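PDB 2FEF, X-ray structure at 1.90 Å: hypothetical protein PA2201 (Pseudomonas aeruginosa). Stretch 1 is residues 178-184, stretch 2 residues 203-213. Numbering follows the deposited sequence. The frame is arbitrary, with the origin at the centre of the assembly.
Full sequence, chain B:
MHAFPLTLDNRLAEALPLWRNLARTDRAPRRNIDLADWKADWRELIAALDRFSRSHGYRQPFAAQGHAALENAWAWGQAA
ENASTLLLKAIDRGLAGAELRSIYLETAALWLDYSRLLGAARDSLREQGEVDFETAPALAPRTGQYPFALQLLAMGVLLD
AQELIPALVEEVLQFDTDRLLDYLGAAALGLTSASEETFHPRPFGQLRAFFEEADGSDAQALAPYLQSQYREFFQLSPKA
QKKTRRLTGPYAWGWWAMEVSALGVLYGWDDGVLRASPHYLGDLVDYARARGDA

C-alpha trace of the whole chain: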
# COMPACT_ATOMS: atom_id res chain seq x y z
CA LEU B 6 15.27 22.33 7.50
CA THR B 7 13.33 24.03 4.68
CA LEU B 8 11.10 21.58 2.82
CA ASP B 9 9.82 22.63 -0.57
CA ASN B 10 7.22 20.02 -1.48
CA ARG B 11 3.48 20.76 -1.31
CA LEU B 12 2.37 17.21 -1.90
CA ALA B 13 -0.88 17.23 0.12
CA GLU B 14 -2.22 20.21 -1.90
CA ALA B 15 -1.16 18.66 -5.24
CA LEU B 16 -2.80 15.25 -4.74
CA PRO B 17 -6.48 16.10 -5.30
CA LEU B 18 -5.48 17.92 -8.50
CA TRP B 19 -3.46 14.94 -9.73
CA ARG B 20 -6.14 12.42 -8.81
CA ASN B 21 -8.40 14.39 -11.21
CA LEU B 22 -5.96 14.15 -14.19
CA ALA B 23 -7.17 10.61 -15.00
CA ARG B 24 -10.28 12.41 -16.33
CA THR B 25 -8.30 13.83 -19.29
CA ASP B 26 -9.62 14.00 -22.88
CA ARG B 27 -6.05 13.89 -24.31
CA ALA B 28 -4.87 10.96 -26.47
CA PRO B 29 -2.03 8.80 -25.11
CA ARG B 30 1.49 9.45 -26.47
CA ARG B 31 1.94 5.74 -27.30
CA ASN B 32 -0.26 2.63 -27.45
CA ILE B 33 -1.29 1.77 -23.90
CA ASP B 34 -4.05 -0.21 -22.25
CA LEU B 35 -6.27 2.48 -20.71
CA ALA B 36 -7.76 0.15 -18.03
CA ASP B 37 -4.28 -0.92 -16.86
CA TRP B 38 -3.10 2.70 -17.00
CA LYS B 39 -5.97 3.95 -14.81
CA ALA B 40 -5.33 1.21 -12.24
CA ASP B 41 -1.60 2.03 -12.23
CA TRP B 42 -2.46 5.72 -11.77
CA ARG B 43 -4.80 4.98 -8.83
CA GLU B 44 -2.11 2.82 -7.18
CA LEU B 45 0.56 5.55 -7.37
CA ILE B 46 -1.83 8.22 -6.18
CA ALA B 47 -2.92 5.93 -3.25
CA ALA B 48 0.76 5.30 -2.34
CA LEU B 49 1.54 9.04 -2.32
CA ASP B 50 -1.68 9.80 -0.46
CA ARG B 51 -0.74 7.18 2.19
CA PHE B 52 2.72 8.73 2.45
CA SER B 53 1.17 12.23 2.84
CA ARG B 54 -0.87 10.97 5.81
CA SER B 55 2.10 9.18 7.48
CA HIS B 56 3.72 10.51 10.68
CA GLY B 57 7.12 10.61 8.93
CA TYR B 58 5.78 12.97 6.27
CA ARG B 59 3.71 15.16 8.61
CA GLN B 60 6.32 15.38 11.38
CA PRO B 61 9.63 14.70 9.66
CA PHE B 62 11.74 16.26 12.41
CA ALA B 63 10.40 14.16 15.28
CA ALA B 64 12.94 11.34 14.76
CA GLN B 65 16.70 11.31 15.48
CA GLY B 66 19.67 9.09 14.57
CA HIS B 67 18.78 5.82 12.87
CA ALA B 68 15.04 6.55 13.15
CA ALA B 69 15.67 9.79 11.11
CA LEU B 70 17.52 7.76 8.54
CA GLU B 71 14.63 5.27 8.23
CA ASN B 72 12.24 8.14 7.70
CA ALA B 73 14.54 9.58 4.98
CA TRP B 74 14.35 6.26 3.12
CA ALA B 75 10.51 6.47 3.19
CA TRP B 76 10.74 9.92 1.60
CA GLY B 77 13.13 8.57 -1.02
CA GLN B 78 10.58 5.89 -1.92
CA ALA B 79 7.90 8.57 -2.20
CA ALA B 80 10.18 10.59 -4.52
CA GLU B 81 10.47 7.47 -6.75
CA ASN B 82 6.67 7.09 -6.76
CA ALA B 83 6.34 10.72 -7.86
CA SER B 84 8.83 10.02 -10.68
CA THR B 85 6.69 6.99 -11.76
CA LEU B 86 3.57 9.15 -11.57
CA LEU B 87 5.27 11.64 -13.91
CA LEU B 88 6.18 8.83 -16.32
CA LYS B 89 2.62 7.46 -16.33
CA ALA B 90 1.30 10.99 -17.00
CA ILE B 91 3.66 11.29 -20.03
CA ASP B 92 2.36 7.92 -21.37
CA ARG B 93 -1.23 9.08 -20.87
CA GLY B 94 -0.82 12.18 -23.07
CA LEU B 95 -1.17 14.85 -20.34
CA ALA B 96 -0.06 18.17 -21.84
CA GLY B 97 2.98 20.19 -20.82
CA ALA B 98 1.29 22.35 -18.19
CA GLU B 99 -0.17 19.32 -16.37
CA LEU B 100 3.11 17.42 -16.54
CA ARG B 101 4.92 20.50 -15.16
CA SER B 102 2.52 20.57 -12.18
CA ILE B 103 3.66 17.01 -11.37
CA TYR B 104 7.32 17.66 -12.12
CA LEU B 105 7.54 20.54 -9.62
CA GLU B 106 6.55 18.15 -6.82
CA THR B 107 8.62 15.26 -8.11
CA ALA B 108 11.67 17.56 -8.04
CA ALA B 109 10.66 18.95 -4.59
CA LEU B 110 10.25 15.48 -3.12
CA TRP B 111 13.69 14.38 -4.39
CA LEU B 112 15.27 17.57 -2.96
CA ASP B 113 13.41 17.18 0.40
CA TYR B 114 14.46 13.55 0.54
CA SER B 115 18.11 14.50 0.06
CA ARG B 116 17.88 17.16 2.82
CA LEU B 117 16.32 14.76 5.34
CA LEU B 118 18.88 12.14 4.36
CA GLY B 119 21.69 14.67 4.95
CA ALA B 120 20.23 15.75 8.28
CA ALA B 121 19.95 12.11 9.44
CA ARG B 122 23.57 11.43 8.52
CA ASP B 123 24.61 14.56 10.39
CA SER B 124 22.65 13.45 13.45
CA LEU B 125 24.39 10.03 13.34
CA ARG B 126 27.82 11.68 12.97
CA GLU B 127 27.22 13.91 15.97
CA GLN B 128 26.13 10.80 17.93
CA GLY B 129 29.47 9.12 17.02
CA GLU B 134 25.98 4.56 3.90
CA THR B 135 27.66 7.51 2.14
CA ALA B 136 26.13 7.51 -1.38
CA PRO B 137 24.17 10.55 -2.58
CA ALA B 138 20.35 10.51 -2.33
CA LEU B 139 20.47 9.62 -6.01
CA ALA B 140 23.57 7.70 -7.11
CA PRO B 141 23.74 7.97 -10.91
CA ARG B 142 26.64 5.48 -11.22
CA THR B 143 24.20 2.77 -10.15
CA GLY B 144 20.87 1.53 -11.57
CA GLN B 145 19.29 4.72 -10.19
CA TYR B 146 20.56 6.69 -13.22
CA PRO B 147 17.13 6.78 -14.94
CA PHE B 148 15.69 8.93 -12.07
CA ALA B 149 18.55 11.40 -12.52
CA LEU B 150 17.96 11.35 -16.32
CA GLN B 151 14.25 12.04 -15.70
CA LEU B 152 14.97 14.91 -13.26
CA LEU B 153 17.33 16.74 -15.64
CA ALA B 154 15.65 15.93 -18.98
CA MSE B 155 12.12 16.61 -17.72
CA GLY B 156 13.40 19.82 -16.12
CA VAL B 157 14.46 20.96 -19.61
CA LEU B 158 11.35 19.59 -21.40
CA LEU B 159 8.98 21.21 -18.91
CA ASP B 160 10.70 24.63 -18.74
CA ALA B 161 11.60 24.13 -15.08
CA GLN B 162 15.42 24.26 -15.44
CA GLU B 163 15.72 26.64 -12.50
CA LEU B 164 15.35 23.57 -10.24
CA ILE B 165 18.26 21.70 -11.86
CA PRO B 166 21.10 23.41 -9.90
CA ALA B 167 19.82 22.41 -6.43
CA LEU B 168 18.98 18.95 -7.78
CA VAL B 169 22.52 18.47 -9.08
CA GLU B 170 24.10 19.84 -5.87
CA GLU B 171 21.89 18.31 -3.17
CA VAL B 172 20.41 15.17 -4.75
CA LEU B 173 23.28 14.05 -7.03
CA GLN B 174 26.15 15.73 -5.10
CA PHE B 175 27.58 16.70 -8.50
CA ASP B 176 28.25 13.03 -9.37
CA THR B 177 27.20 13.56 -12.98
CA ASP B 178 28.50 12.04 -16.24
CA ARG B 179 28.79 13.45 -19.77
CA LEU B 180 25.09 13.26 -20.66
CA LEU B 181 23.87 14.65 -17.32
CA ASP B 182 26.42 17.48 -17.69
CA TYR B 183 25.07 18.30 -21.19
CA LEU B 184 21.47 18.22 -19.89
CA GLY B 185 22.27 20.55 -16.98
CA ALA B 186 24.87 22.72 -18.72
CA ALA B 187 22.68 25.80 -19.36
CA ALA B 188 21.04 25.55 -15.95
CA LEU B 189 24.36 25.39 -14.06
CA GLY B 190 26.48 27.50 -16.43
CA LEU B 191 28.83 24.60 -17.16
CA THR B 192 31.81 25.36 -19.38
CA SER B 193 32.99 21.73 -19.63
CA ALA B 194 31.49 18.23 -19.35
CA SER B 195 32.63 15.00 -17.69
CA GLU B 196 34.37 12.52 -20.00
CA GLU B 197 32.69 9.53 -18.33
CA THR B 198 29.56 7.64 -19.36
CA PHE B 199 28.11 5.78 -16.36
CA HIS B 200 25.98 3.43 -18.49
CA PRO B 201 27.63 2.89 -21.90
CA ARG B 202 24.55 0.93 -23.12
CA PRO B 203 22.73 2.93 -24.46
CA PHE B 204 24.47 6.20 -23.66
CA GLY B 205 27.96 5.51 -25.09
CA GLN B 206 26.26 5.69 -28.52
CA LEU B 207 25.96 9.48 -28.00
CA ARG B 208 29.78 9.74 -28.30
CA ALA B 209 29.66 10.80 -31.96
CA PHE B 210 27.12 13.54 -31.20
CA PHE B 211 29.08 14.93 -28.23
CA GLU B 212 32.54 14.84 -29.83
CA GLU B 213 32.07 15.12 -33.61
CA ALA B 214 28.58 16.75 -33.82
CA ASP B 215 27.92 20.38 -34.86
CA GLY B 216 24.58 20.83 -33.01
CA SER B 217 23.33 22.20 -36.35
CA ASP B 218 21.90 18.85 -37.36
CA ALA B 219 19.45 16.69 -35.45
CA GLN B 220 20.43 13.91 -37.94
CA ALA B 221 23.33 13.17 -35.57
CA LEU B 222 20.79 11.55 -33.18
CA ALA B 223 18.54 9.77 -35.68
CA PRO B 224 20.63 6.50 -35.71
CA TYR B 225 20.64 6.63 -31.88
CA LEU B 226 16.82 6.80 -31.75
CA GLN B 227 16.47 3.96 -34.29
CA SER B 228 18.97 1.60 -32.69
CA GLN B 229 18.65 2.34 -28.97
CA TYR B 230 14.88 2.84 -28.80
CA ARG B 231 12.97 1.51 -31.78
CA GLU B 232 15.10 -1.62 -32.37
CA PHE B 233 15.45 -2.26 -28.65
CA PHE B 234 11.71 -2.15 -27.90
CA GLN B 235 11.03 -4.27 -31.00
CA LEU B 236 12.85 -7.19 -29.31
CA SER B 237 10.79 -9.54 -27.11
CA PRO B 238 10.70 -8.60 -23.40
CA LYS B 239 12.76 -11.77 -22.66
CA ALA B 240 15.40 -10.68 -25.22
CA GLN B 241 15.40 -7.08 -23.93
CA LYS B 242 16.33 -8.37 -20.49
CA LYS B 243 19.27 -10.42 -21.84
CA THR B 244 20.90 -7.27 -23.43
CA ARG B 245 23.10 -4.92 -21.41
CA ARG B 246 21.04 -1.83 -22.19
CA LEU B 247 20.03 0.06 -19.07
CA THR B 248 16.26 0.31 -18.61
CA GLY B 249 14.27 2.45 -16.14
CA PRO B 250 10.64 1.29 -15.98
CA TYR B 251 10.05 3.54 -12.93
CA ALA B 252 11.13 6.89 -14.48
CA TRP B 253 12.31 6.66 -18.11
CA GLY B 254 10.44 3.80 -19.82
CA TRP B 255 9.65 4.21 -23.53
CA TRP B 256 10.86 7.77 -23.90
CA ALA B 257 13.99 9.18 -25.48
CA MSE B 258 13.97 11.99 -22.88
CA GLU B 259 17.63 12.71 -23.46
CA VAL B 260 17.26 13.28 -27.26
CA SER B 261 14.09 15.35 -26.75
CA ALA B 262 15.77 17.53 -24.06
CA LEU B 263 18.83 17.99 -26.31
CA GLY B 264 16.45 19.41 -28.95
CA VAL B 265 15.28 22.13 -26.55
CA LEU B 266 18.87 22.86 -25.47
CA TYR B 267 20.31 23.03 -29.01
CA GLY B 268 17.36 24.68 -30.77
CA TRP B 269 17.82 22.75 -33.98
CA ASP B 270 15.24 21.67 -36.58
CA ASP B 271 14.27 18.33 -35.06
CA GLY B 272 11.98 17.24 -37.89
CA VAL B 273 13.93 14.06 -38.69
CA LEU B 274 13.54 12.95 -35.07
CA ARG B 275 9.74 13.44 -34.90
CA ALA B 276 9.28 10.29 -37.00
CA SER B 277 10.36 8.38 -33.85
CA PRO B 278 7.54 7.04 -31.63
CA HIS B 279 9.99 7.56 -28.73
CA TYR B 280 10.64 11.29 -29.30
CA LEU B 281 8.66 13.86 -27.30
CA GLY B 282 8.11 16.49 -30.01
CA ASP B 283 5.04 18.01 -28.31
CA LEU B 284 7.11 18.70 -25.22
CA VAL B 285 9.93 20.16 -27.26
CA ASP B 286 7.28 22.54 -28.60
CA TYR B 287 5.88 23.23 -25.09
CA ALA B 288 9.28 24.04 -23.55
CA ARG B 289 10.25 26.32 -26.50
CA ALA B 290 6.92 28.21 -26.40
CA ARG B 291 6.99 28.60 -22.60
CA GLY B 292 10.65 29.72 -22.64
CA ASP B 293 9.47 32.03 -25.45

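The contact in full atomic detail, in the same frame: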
# COMPACT_ATOMS: atom_id res chain seq x y z
N ASP B 178 27.69 12.46 -15.10
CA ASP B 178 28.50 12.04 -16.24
C ASP B 178 28.28 12.94 -17.45
O ASP B 178 27.65 13.99 -17.33
CB ASP B 178 28.27 10.55 -16.57
CG ASP B 178 26.93 10.27 -17.25
OD1 ASP B 178 25.98 11.10 -17.16
OD2 ASP B 178 26.81 9.18 -17.86
N ARG B 179 28.79 12.55 -18.62
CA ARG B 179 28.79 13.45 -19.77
C ARG B 179 27.38 13.90 -20.15
O ARG B 179 27.11 15.10 -20.28
CB ARG B 179 29.48 12.82 -20.97
CG ARG B 179 29.52 13.76 -22.22
CD ARG B 179 30.42 13.21 -23.30
NE ARG B 179 31.83 13.43 -23.00
CZ ARG B 179 32.83 13.01 -23.78
NH1 ARG B 179 32.57 12.33 -24.89
NH2 ARG B 179 34.10 13.27 -23.44
N LEU B 180 26.48 12.94 -20.29
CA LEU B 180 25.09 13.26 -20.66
C LEU B 180 24.40 14.16 -19.63
O LEU B 180 23.80 15.18 -19.99
CB LEU B 180 24.25 11.99 -20.92
CG LEU B 180 22.74 12.25 -21.13
CD1 LEU B 180 22.45 13.09 -22.39
CD2 LEU B 180 21.95 10.95 -21.15
N LEU B 181 24.51 13.82 -18.35
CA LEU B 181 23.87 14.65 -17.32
C LEU B 181 24.47 16.06 -17.32
O LEU B 181 23.73 17.04 -17.13
CB LEU B 181 23.98 14.01 -15.91
CG LEU B 181 23.23 12.69 -15.68
CD1 LEU B 181 23.48 12.12 -14.24
CD2 LEU B 181 21.71 12.79 -16.05
N ASP B 182 25.78 16.16 -17.54
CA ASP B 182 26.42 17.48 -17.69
C ASP B 182 25.89 18.29 -18.89
O ASP B 182 25.62 19.49 -18.74
CB ASP B 182 27.95 17.38 -17.75
CG ASP B 182 28.59 17.08 -16.39
OD1 ASP B 182 27.87 17.10 -15.36
OD2 ASP B 182 29.82 16.84 -16.36
N TYR B 183 25.73 17.65 -20.05
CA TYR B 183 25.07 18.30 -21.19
C TYR B 183 23.64 18.75 -20.89
O TYR B 183 23.26 19.86 -21.24
CB TYR B 183 25.09 17.42 -22.45
CG TYR B 183 26.36 17.62 -23.25
CD1 TYR B 183 27.57 17.09 -22.81
CD2 TYR B 183 26.34 18.32 -24.46
CE1 TYR B 183 28.74 17.26 -23.55
CE2 TYR B 183 27.51 18.49 -25.20
CZ TYR B 183 28.71 17.96 -24.73
OH TYR B 183 29.88 18.13 -25.43
N LEU B 184 22.86 17.88 -20.24
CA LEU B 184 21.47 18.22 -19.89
C LEU B 184 21.38 19.39 -18.92
O LEU B 184 20.48 20.21 -19.03
CB LEU B 184 20.71 17.01 -19.35
CG LEU B 184 20.50 15.88 -20.37
CD1 LEU B 184 19.79 14.69 -19.73
CD2 LEU B 184 19.71 16.42 -21.60
N PRO B 203 22.57 2.41 -23.10
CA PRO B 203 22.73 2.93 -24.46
C PRO B 203 23.62 4.16 -24.65
O PRO B 203 23.94 4.52 -25.78
CB PRO B 203 21.29 3.33 -24.82
CG PRO B 203 20.69 3.83 -23.54
CD PRO B 203 21.37 2.97 -22.43
N PHE B 204 24.00 4.82 -23.56
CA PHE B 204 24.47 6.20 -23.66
C PHE B 204 25.85 6.45 -24.30
O PHE B 204 26.13 7.57 -24.72
CB PHE B 204 24.35 6.88 -22.30
CG PHE B 204 22.97 6.82 -21.72
CD1 PHE B 204 22.72 6.06 -20.57
CD2 PHE B 204 21.92 7.52 -22.31
CE1 PHE B 204 21.43 5.99 -20.03
CE2 PHE B 204 20.64 7.49 -21.74
CZ PHE B 204 20.40 6.72 -20.64
N GLY B 205 26.69 5.42 -24.37
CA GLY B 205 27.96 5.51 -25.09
C GLY B 205 27.78 5.81 -26.57
O GLY B 205 28.68 6.35 -27.21
N GLN B 206 26.60 5.47 -27.10
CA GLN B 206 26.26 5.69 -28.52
C GLN B 206 25.99 7.16 -28.87
O GLN B 206 25.76 7.49 -30.04
CB GLN B 206 25.05 4.81 -28.94
CG GLN B 206 25.32 3.30 -28.78
CD GLN B 206 26.41 2.81 -29.72
OE1 GLN B 206 27.48 2.38 -29.29
NE2 GLN B 206 26.15 2.91 -31.02
N LEU B 207 26.01 8.02 -27.84
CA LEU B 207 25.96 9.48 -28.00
C LEU B 207 27.33 10.11 -28.25
O LEU B 207 27.42 11.32 -28.54
CB LEU B 207 25.31 10.14 -26.77
CG LEU B 207 23.83 9.81 -26.51
CD1 LEU B 207 23.31 10.41 -25.22
CD2 LEU B 207 22.95 10.28 -27.66
N ARG B 208 28.39 9.29 -28.16
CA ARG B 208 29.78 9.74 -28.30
C ARG B 208 30.05 10.53 -29.56
O ARG B 208 30.69 11.57 -29.49
CB ARG B 208 30.76 8.55 -28.20
CG ARG B 208 32.23 8.91 -28.35
CD ARG B 208 33.11 7.85 -27.69
NE ARG B 208 34.43 7.75 -28.30
CZ ARG B 208 35.53 7.30 -27.69
NH1 ARG B 208 35.50 6.91 -26.42
NH2 ARG B 208 36.68 7.26 -28.36
N ALA B 209 29.52 10.08 -30.69
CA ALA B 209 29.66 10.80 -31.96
C ALA B 209 29.04 12.19 -31.89
O ALA B 209 29.63 13.17 -32.35
CB ALA B 209 29.05 10.00 -33.11
N PHE B 210 27.84 12.27 -31.31
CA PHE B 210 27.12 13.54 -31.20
C PHE B 210 27.88 14.54 -30.30
O PHE B 210 27.98 15.73 -30.62
CB PHE B 210 25.69 13.30 -30.69
CG PHE B 210 24.99 14.56 -30.27
CD1 PHE B 210 24.36 15.35 -31.21
CD2 PHE B 210 24.96 14.95 -28.93
CE1 PHE B 210 23.71 16.51 -30.82
CE2 PHE B 210 24.32 16.12 -28.55
CZ PHE B 210 23.69 16.89 -29.50
N PHE B 211 28.39 14.06 -29.18
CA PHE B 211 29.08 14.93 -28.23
C PHE B 211 30.42 15.46 -28.76
O PHE B 211 30.77 16.63 -28.54
CB PHE B 211 29.29 14.19 -26.91
CG PHE B 211 28.03 14.00 -26.10
CD1 PHE B 211 27.83 12.80 -25.41
CD2 PHE B 211 27.08 15.00 -26.02
CE1 PHE B 211 26.68 12.61 -24.63
CE2 PHE B 211 25.91 14.82 -25.26
CZ PHE B 211 25.72 13.63 -24.57
N GLU B 212 31.14 14.59 -29.46
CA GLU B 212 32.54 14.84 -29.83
C GLU B 212 32.72 15.35 -31.26
O GLU B 212 33.58 16.21 -31.51
CB GLU B 212 33.38 13.58 -29.62
CG GLU B 212 33.45 13.11 -28.16
CD GLU B 212 34.34 11.89 -27.96
OE1 GLU B 212 34.86 11.34 -28.96
OE2 GLU B 212 34.52 11.48 -26.79
N GLU B 213 31.93 14.82 -32.18
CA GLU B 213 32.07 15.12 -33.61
C GLU B 213 30.90 15.95 -34.18
O GLU B 213 30.97 16.41 -35.32
CB GLU B 213 32.21 13.81 -34.42
CG GLU B 213 33.32 12.86 -33.96

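The two stretches meet as the start of one helix against a broken helical segment. Residues 179-184 begin a helix, while stretch 2 passes through a 3-10 segment at 205-207 into a further helical run that carries Phe 211 and Glu 212. The two helix axes come no nearer than 11.9 Å and cross at 58°, so no backbone hydrogen bond joins them and side chains fill the gap. Asp 178, at the N-cap, steadies the first helix: its OD1 accepts a weak hydrogen bond from the backbone N of Leu 181 at 3.3 Å, serving an amide that has no carbonyl partner at a helix start.

Phe 211 dominates the apolar packing, with the largest area covered by the opposite stretch. Three residues of the first helix contact its ring. Arg 179 lays its aliphatic stem over one face, CG standing 4.1 Å from the centroid of the Phe 211 ring in a CH-pi contact; Leu 180 CD1 approaches the ring edge, 4.0 Å from Phe 211 CZ. Tyr 183 brings its own ring obliquely, the planes at 36° and Tyr 183 CG 3.5 Å from Phe 211 CE2. A flat, polarizable phenyl group suits such varied neighbours. Leu 180, buried and branched, also reaches the earlier part of stretch 2, where its CD2 lies 3.6 Å from Phe 204 CD2 and its CD1 4.0 Å from Leu 207 CD1.

Charge pairing occupies the more exposed margin. Arg 179 NH1 donates to Glu 212 OE2 at 2.9 Å, a nearly straight hydrogen bond within a salt bridge, with the carboxylate oxygen near the guanidinium plane, where N-H groups point. The long arginine thus combines a greasy stem over Phe 211 with a charged tip for Glu 212. Arg 208 NE adds a long, purely electrostatic pairing with Glu 212 OE1 at 3.7 Å, one helical turn away.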